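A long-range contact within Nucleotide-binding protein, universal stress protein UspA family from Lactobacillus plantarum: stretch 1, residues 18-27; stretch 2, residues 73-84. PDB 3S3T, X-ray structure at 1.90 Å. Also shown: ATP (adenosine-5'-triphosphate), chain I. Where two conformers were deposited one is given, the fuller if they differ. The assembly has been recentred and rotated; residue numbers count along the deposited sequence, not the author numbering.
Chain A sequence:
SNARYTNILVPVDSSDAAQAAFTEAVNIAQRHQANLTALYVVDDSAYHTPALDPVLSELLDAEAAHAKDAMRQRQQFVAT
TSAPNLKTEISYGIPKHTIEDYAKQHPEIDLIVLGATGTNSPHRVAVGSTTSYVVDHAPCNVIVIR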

ATOM      1  N   ALA A  18     -17.233  -6.812   8.700  1.00 20.97           N
ATOM      2  CA  ALA A  18     -17.474  -7.850   7.699  1.00 20.88           C
ATOM      3  C   ALA A  18     -18.940  -8.211   7.593  1.00 20.79           C
ATOM      4  O   ALA A  18     -19.440  -8.501   6.496  1.00 20.54           O
ATOM      5  N   GLN A  19     -19.650  -8.222   8.720  1.00 22.32           N
ATOM      6  CA  GLN A  19     -21.091  -8.458   8.673  1.00 23.07           C
ATOM      7  C   GLN A  19     -21.893  -7.312   8.017  1.00 23.33           C
ATOM      8  O   GLN A  19     -22.926  -7.544   7.366  1.00 23.95           O
ATOM      9  N   ALA A  20     -21.452  -6.081   8.191  1.00 23.87           N
ATOM     10  CA  ALA A  20     -22.040  -4.965   7.455  1.00 24.24           C
ATOM     11  C   ALA A  20     -21.784  -5.141   5.900  1.00 24.37           C
ATOM     12  O   ALA A  20     -22.637  -4.824   5.059  1.00 23.57           O
ATOM     13  N   ALA A  21     -20.596  -5.644   5.552  1.00 23.57           N
ATOM     14  CA  ALA A  21     -20.274  -6.035   4.162  1.00 23.14           C
ATOM     15  C   ALA A  21     -21.239  -7.102   3.628  1.00 22.44           C
ATOM     16  O   ALA A  21     -21.736  -7.007   2.524  1.00 21.88           O
ATOM     17  N   PHE A  22     -21.456  -8.153   4.409  1.00 23.02           N
ATOM     18  CA  PHE A  22     -22.370  -9.187   4.015  1.00 24.15           C
ATOM     19  C   PHE A  22     -23.760  -8.604   3.802  1.00 25.11           C
ATOM     20  O   PHE A  22     -24.426  -8.901   2.804  1.00 24.29           O
ATOM     21  N   THR A  23     -24.178  -7.732   4.708  1.00 25.21           N
ATOM     22  CA  THR A  23     -25.528  -7.133   4.607  1.00 26.51           C
ATOM     23  C   THR A  23     -25.713  -6.391   3.301  1.00 25.66           C
ATOM     24  O   THR A  23     -26.765  -6.518   2.672  1.00 24.68           O
ATOM     25  N   GLU A  24     -24.677  -5.657   2.878  1.00 25.45           N
ATOM     26  CA  GLU A  24     -24.709  -4.955   1.590  1.00 24.75           C
ATOM     27  C   GLU A  24     -24.603  -5.897   0.413  1.00 24.26           C
ATOM     28  O   GLU A  24     -25.256  -5.661  -0.622  1.00 25.70           O
ATOM     29  N   ALA A  25     -23.828  -6.979   0.552  1.00 22.13           N
ATOM     30  CA  ALA A  25     -23.739  -7.990  -0.507  1.00 22.06           C
ATOM     31  C   ALA A  25     -25.111  -8.597  -0.790  1.00 22.45           C
ATOM     32  O   ALA A  25     -25.472  -8.809  -1.947  1.00 22.14           O
ATOM     33  N   VAL A  26     -25.904  -8.831   0.239  1.00 22.73           N
ATOM     34  CA  VAL A  26     -27.244  -9.390   0.001  1.00 24.53           C
ATOM     35  C   VAL A  26     -28.140  -8.397  -0.737  1.00 24.84           C
ATOM     36  O   VAL A  26     -28.959  -8.773  -1.557  1.00 25.57           O
ATOM     37  N   ASN A  27     -27.987  -7.128  -0.406  1.00 26.13           N
ATOM     38  CA  ASN A  27     -28.670  -6.039  -1.086  1.00 28.06           C
ATOM     39  C   ASN A  27     -28.298  -5.976  -2.597  1.00 26.92           C
ATOM     40  O   ASN A  27     -29.153  -5.842  -3.479  1.00 25.99           O
ATOM     41  N   GLN A  73     -27.010 -18.470  10.507  1.00 36.50           N
ATOM     42  CA  GLN A  73     -27.777 -17.229  10.689  1.00 37.24           C
ATOM     43  C   GLN A  73     -27.889 -16.445   9.395  1.00 36.08           C
ATOM     44  O   GLN A  73     -28.943 -15.881   9.090  1.00 35.48           O
ATOM     45  N   ARG A  74     -26.808 -16.392   8.621  1.00 34.75           N
ATOM     46  CA  ARG A  74     -26.866 -15.653   7.371  1.00 33.84           C
ATOM     47  C   ARG A  74     -27.864 -16.282   6.356  1.00 34.66           C
ATOM     48  O   ARG A  74     -28.584 -15.553   5.697  1.00 32.75           O
ATOM     49  N   GLN A  75     -27.890 -17.614   6.256  1.00 35.56           N
ATOM     50  CA  GLN A  75     -28.829 -18.329   5.367  1.00 37.51           C
ATOM     51  C   GLN A  75     -30.254 -18.012   5.744  1.00 39.19           C
ATOM     52  O   GLN A  75     -31.114 -17.903   4.872  1.00 40.03           O
ATOM     53  N   GLN A  76     -30.499 -17.894   7.050  1.00 39.97           N
ATOM     54  CA  GLN A  76     -31.831 -17.546   7.546  0.60 41.78           C
ATOM     55  C   GLN A  76     -32.202 -16.122   7.113  1.00 41.56           C
ATOM     56  O   GLN A  76     -33.326 -15.892   6.656  1.00 42.74           O
ATOM     57  N   PHE A  77     -31.260 -15.189   7.212  1.00 40.11           N
ATOM     58  CA  PHE A  77     -31.531 -13.793   6.854  1.00 39.82           C
ATOM     59  C   PHE A  77     -31.809 -13.633   5.363  1.00 39.32           C
ATOM     60  O   PHE A  77     -32.762 -12.951   4.975  1.00 39.20           O
ATOM     61  N   VAL A  78     -30.977 -14.256   4.523  1.00 38.28           N
ATOM     62  CA  VAL A  78     -31.190 -14.197   3.059  1.00 37.52           C
ATOM     63  C   VAL A  78     -32.571 -14.752   2.647  1.00 40.05           C
ATOM     64  O   VAL A  78     -33.157 -14.261   1.685  1.00 39.91           O
ATOM     65  N   ALA A  79     -33.111 -15.736   3.373  1.00 42.07           N
ATOM     66  CA  ALA A  79     -34.438 -16.277   2.992  1.00 44.28           C
ATOM     67  C   ALA A  79     -35.580 -15.307   3.271  1.00 46.01           C
ATOM     68  O   ALA A  79     -36.699 -15.506   2.767  1.00 48.20           O
ATOM     69  N   THR A  80     -35.320 -14.263   4.059  1.00 46.32           N
ATOM     70  CA  THR A  80     -36.297 -13.177   4.255  1.00 47.55           C
ATOM     71  C   THR A  80     -36.238 -12.104   3.155  1.00 46.60           C
ATOM     72  O   THR A  80     -37.024 -11.154   3.191  1.00 47.52           O
ATOM     73  N   THR A  81     -35.310 -12.249   2.200  1.00 44.39           N
ATOM     74  CA  THR A  81     -35.114 -11.281   1.118  1.00 42.53           C
ATOM     75  C   THR A  81     -35.402 -11.929  -0.240  1.00 42.69           C
ATOM     76  O   THR A  81     -35.630 -13.140  -0.335  1.00 42.48           O
ATOM     77  N   SER A  82     -35.329 -11.122  -1.300  1.00 42.21           N
ATOM     78  CA  SER A  82     -35.585 -11.607  -2.649  1.00 42.64           C
ATOM     79  C   SER A  82     -34.298 -11.986  -3.366  1.00 40.29           C
ATOM     80  O   SER A  82     -34.315 -12.246  -4.562  1.00 40.51           O
ATOM     81  N   ALA A  83     -33.194 -12.055  -2.627  1.00 38.03           N
ATOM     82  CA  ALA A  83     -31.920 -12.494  -3.166  1.00 36.74           C
ATOM     83  C   ALA A  83     -32.084 -13.955  -3.548  1.00 36.73           C
ATOM     84  O   ALA A  83     -32.670 -14.711  -2.805  1.00 38.42           O
ATOM     85  N   PRO A  84     -31.573 -14.354  -4.719  1.00 35.49           N
ATOM     86  CA  PRO A  84     -31.874 -15.699  -5.206  1.00 35.15           C
ATOM     87  C   PRO A  84     -31.338 -16.832  -4.354  1.00 34.28           C
ATOM     88  O   PRO A  84     -31.990 -17.861  -4.266  1.00 32.52           O
TER

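Residues 18-27 form one helix, and the helical part of residues 73-84 runs beside it at 32°, with axes 11.4 Å apart at their closest. The space between them is filled by side chains, chiefly Phe22 and Val26 from the first stretch and Arg74, Phe77 (t) and Val78 (t) from the second. All but Val78, which points sideways, point toward the other stretch.

Phe22 (t) lays its ring into a hollow lined by Arg74, Phe77 and Val78. The aliphatic stem of Arg74 (m at chi1, t at chi2 and chi3) covers one face of this ring: its CD sits 3.5 Å from the centroid of the Phe22 ring, almost exactly on the normal. At the ring's tip, Phe22 CZ lies 3.5 Å from Arg74 CB and 3.8 Å from Val78 CG2, while Phe22 CE1 approaches Phe77 CD1 at 4.1 Å. The extended stem carries the Arg74 guanidinium past the ring to Gln19, whose CB points sideways but whose t, p side chain brings its amide closer. Gln19 OE1 accepts two hydrogen bonds, from Arg74 NE at 2.8 Å and from Arg74 NH2 at 3.0 Å.

One turn on from Phe22, Val26 (t) is the second bump. Both its methyls touch Val78 and Phe77: Val26 CG2 comes to 3.7 Å from Val78 CG2, and Val26 CG1 to 4.0 Å from Phe77 CE1. Val26 CG1 also reaches Thr81 OG1 (3.7 Å) and Ala83 CB (4.0 Å). The type I turn from Val78 to Thr81 helps shape this pocket. Thr81, p at chi1, donates from OG1 to Val78 O (2.8 Å) and accepts from Ala83 N at its OG1 (3.1 Å), so its hydroxyl is satisfied locally.

Beyond this packing, Ala18 CB lies 3.4 Å from ATP O3'.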

ATOM      1  CB  ALA A  18     -16.643  -9.088   7.996  1.00 19.03           C
ATOM      2  CB  GLN A  19     -21.629  -8.734  10.086  1.00 24.41           C
ATOM      3  CG  GLN A  19     -23.113  -8.944  10.164  1.00 26.73           C
ATOM      4  CD  GLN A  19     -23.638 -10.136   9.377  1.00 29.86           C
ATOM      5  OE1 GLN A  19     -22.880 -11.035   8.958  1.00 28.46           O
ATOM      6  NE2 GLN A  19     -24.972 -10.169   9.197  1.00 29.35           N
ATOM      7  CB  ALA A  20     -21.452  -3.693   7.947  1.00 25.20           C
ATOM      8  CB  ALA A  21     -18.807  -6.574   4.109  1.00 21.54           C
ATOM      9  CB  PHE A  22     -22.409 -10.306   5.034  1.00 24.94           C
ATOM     10  CG  PHE A  22     -23.486 -11.283   4.774  1.00 25.97           C
ATOM     11  CD1 PHE A  22     -24.692 -11.212   5.471  1.00 25.97           C
ATOM     12  CD2 PHE A  22     -23.337 -12.232   3.774  1.00 26.53           C
ATOM     13  CE1 PHE A  22     -25.721 -12.108   5.202  1.00 27.54           C
ATOM     14  CE2 PHE A  22     -24.389 -13.142   3.506  1.00 27.86           C
ATOM     15  CZ  PHE A  22     -25.558 -13.078   4.231  1.00 24.97           C
ATOM     16  CB  THR A  23     -25.835  -6.247   5.807  1.00 26.82           C
ATOM     17  OG1 THR A  23     -25.797  -7.074   6.967  1.00 27.36           O
ATOM     18  CG2 THR A  23     -27.245  -5.586   5.693  1.00 30.32           C
ATOM     19  CB  GLU A  24     -23.642  -3.879   1.515  1.00 25.57           C
ATOM     20  CG  GLU A  24     -23.664  -3.037   0.248  1.00 27.27           C
ATOM     21  CD  GLU A  24     -24.999  -2.381  -0.017  1.00 31.27           C
ATOM     22  OE1 GLU A  24     -25.260  -2.079  -1.191  1.00 31.69           O
ATOM     23  OE2 GLU A  24     -25.791  -2.201   0.941  1.00 32.32           O
ATOM     24  CB  ALA A  25     -22.698  -9.103  -0.156  1.00 20.65           C
ATOM     25  CB  VAL A  26     -27.932  -9.793   1.303  1.00 25.13           C
ATOM     26  CG1 VAL A  26     -29.366 -10.320   1.009  1.00 24.83           C
ATOM     27  CG2 VAL A  26     -27.106 -10.849   2.005  1.00 24.71           C
ATOM     28  CB  ASN A  27     -28.253  -4.774  -0.357  1.00 28.67           C
ATOM     29  CG  ASN A  27     -29.087  -3.588  -0.696  1.00 36.96           C
ATOM     30  OD1 ASN A  27     -29.921  -3.610  -1.616  1.00 46.06           O
ATOM     31  ND2 ASN A  27     -28.889  -2.513   0.073  1.00 43.19           N
ATOM     32  CB  GLN A  73     -27.157 -16.315  11.744  1.00 37.52           C
ATOM     33  CG  GLN A  73     -27.188 -16.842  13.163  1.00 41.88           C
ATOM     34  CD  GLN A  73     -26.690 -15.809  14.179  1.00 45.27           C
ATOM     35  OE1 GLN A  73     -25.509 -15.463  14.218  1.00 48.52           O
ATOM     36  NE2 GLN A  73     -27.603 -15.323  15.012  1.00 51.81           N
ATOM     37  CB  ARG A  74     -25.471 -15.474   6.765  1.00 32.57           C
ATOM     38  CG  ARG A  74     -24.608 -14.483   7.554  1.00 30.75           C
ATOM     39  CD  ARG A  74     -23.254 -14.320   6.954  1.00 28.06           C
ATOM     40  NE  ARG A  74     -22.386 -13.473   7.781  1.00 25.98           N
ATOM     41  CZ  ARG A  74     -21.345 -13.902   8.475  1.00 24.72           C
ATOM     42  NH1 ARG A  74     -20.972 -15.186   8.463  1.00 25.87           N
ATOM     43  NH2 ARG A  74     -20.672 -13.039   9.182  1.00 26.11           N
ATOM     44  CB  GLN A  75     -28.674 -19.843   5.475  1.00 38.40           C
ATOM     45  CG  GLN A  75     -27.438 -20.402   4.846  1.00 39.76           C
ATOM     46  CD  GLN A  75     -27.608 -20.710   3.375  1.00 44.31           C
ATOM     47  OE1 GLN A  75     -28.646 -20.404   2.764  1.00 45.59           O
ATOM     48  NE2 GLN A  75     -26.578 -21.321   2.786  1.00 44.18           N
ATOM     49  CB  GLN A  76     -31.934 -17.752   9.075  0.60 42.05           C
ATOM     50  CG  GLN A  76     -31.793 -19.224   9.463  0.60 42.47           C
ATOM     51  CD  GLN A  76     -31.871 -19.500  10.960  0.60 43.86           C
ATOM     52  OE1 GLN A  76     -32.006 -18.587  11.778  0.60 43.95           O
ATOM     53  NE2 GLN A  76     -31.782 -20.779  11.321  0.60 43.82           N
ATOM     54  CB  PHE A  77     -30.368 -12.886   7.279  1.00 39.58           C
ATOM     55  CG  PHE A  77     -30.430 -11.506   6.677  1.00 40.02           C
ATOM     56  CD1 PHE A  77     -29.691 -11.195   5.559  1.00 38.33           C
ATOM     57  CD2 PHE A  77     -31.261 -10.530   7.226  1.00 44.32           C
ATOM     58  CE1 PHE A  77     -29.754  -9.919   4.999  1.00 40.02           C
ATOM     59  CE2 PHE A  77     -31.357  -9.257   6.667  1.00 44.22           C
ATOM     60  CZ  PHE A  77     -30.609  -8.944   5.554  1.00 43.86           C
ATOM     61  CB  VAL A  78     -30.046 -14.877   2.278  1.00 36.04           C
ATOM     62  CG1 VAL A  78     -30.373 -14.984   0.782  1.00 34.20           C
ATOM     63  CG2 VAL A  78     -28.753 -14.072   2.505  1.00 32.82           C
ATOM     64  CB  ALA A  79     -34.690 -17.609   3.633  1.00 44.84           C
ATOM     65  CB  THR A  80     -36.145 -12.445   5.628  1.00 47.64           C
ATOM     66  OG1 THR A  80     -35.014 -11.570   5.591  1.00 46.58           O
ATOM     67  CG2 THR A  80     -36.026 -13.431   6.802  1.00 49.06           C
ATOM     68  CB  THR A  81     -33.629 -10.756   1.076  1.00 41.62           C
ATOM     69  OG1 THR A  81     -32.777 -11.746   0.468  1.00 37.64           O
ATOM     70  CG2 THR A  81     -33.122 -10.397   2.494  1.00 39.84           C
ATOM     71  CB  SER A  82     -36.394 -10.571  -3.446  1.00 43.56           C
ATOM     72  OG  SER A  82     -35.741  -9.307  -3.428  1.00 45.54           O
ATOM     73  CB  ALA A  83     -30.786 -12.316  -2.131  1.00 34.95           C
ATOM     74  CB  PRO A  84     -31.208 -15.751  -6.583  1.00 35.27           C
ATOM     75  CG  PRO A  84     -30.715 -14.424  -6.869  1.00 34.04           C
ATOM     76  CD  PRO A  84     -30.951 -13.506  -5.745  1.00 34.27           C
TER
HETATM   77  PG  ATP I 501      -5.247  -6.362   9.419  1.00 23.61           P
HETATM   78  O1G ATP I 501      -5.547  -7.840   9.314  1.00 21.33           O
HETATM   79  O2G ATP I 501      -4.544  -6.014  10.695  1.00 23.27           O
HETATM   80  O3G ATP I 501      -4.504  -5.744   8.242  1.00 24.20           O
HETATM   81  PB  ATP I 501      -8.110  -5.976   9.929  1.00 21.06           P
HETATM   82  O1B ATP I 501      -8.744  -4.858  10.705  1.00 18.77           O
HETATM   83  O2B ATP I 501      -8.155  -7.351  10.504  1.00 21.89           O
HETATM   84  O3B ATP I 501      -6.616  -5.525   9.587  1.00 19.29           O
HETATM   85  PA  ATP I 501      -8.820  -7.017   7.309  1.00 17.99           P
HETATM   86  O1A ATP I 501      -8.253  -8.337   7.731  1.00 18.16           O
HETATM   87  O2A ATP I 501      -8.231  -6.436   6.090  1.00 16.51           O
HETATM   88  O3A ATP I 501      -8.793  -5.921   8.460  1.00 22.37           O
HETATM   89  O5' ATP I 501     -10.423  -7.284   7.080  1.00 17.23           O
HETATM   90  C5' ATP I 501     -11.122  -6.502   6.114  1.00 18.05           C
HETATM   91  C4' ATP I 501     -12.222  -7.340   5.455  1.00 18.41           C
HETATM   92  O4' ATP I 501     -11.543  -8.448   4.877  1.00 19.63           O
HETATM   93  C3' ATP I 501     -13.219  -7.942   6.430  1.00 17.59           C
HETATM   94  O3' ATP I 501     -14.270  -7.051   6.765  1.00 18.15           O
HETATM   95  C2' ATP I 501     -13.625  -9.165   5.645  1.00 20.13           C
HETATM   96  O2' ATP I 501     -14.559  -8.735   4.664  1.00 20.29           O
HETATM   97  C1' ATP I 501     -12.336  -9.621   4.974  1.00 18.20           C
HETATM   98  N9  ATP I 501     -11.654 -10.658   5.745  1.00 20.85           N
HETATM   99  C8  ATP I 501     -10.680 -10.485   6.692  1.00 19.45           C
HETATM  100  N7  ATP I 501     -10.304 -11.674   7.217  1.00 17.14           N
HETATM  101  C5  ATP I 501     -11.043 -12.601   6.597  1.00 18.68           C
HETATM  102  C6  ATP I 501     -11.164 -14.050   6.697  1.00 20.96           C
HETATM  103  N6  ATP I 501     -10.377 -14.704   7.576  1.00 21.14           N
HETATM  104  N1  ATP I 501     -12.068 -14.693   5.876  1.00 19.20           N
HETATM  105  C2  ATP I 501     -12.823 -13.986   5.021  1.00 21.04           C
HETATM  106  N3  ATP I 501     -12.807 -12.651   4.899  1.00 15.95           N
HETATM  107  C4  ATP I 501     -11.935 -11.939   5.648  1.00 17.54           C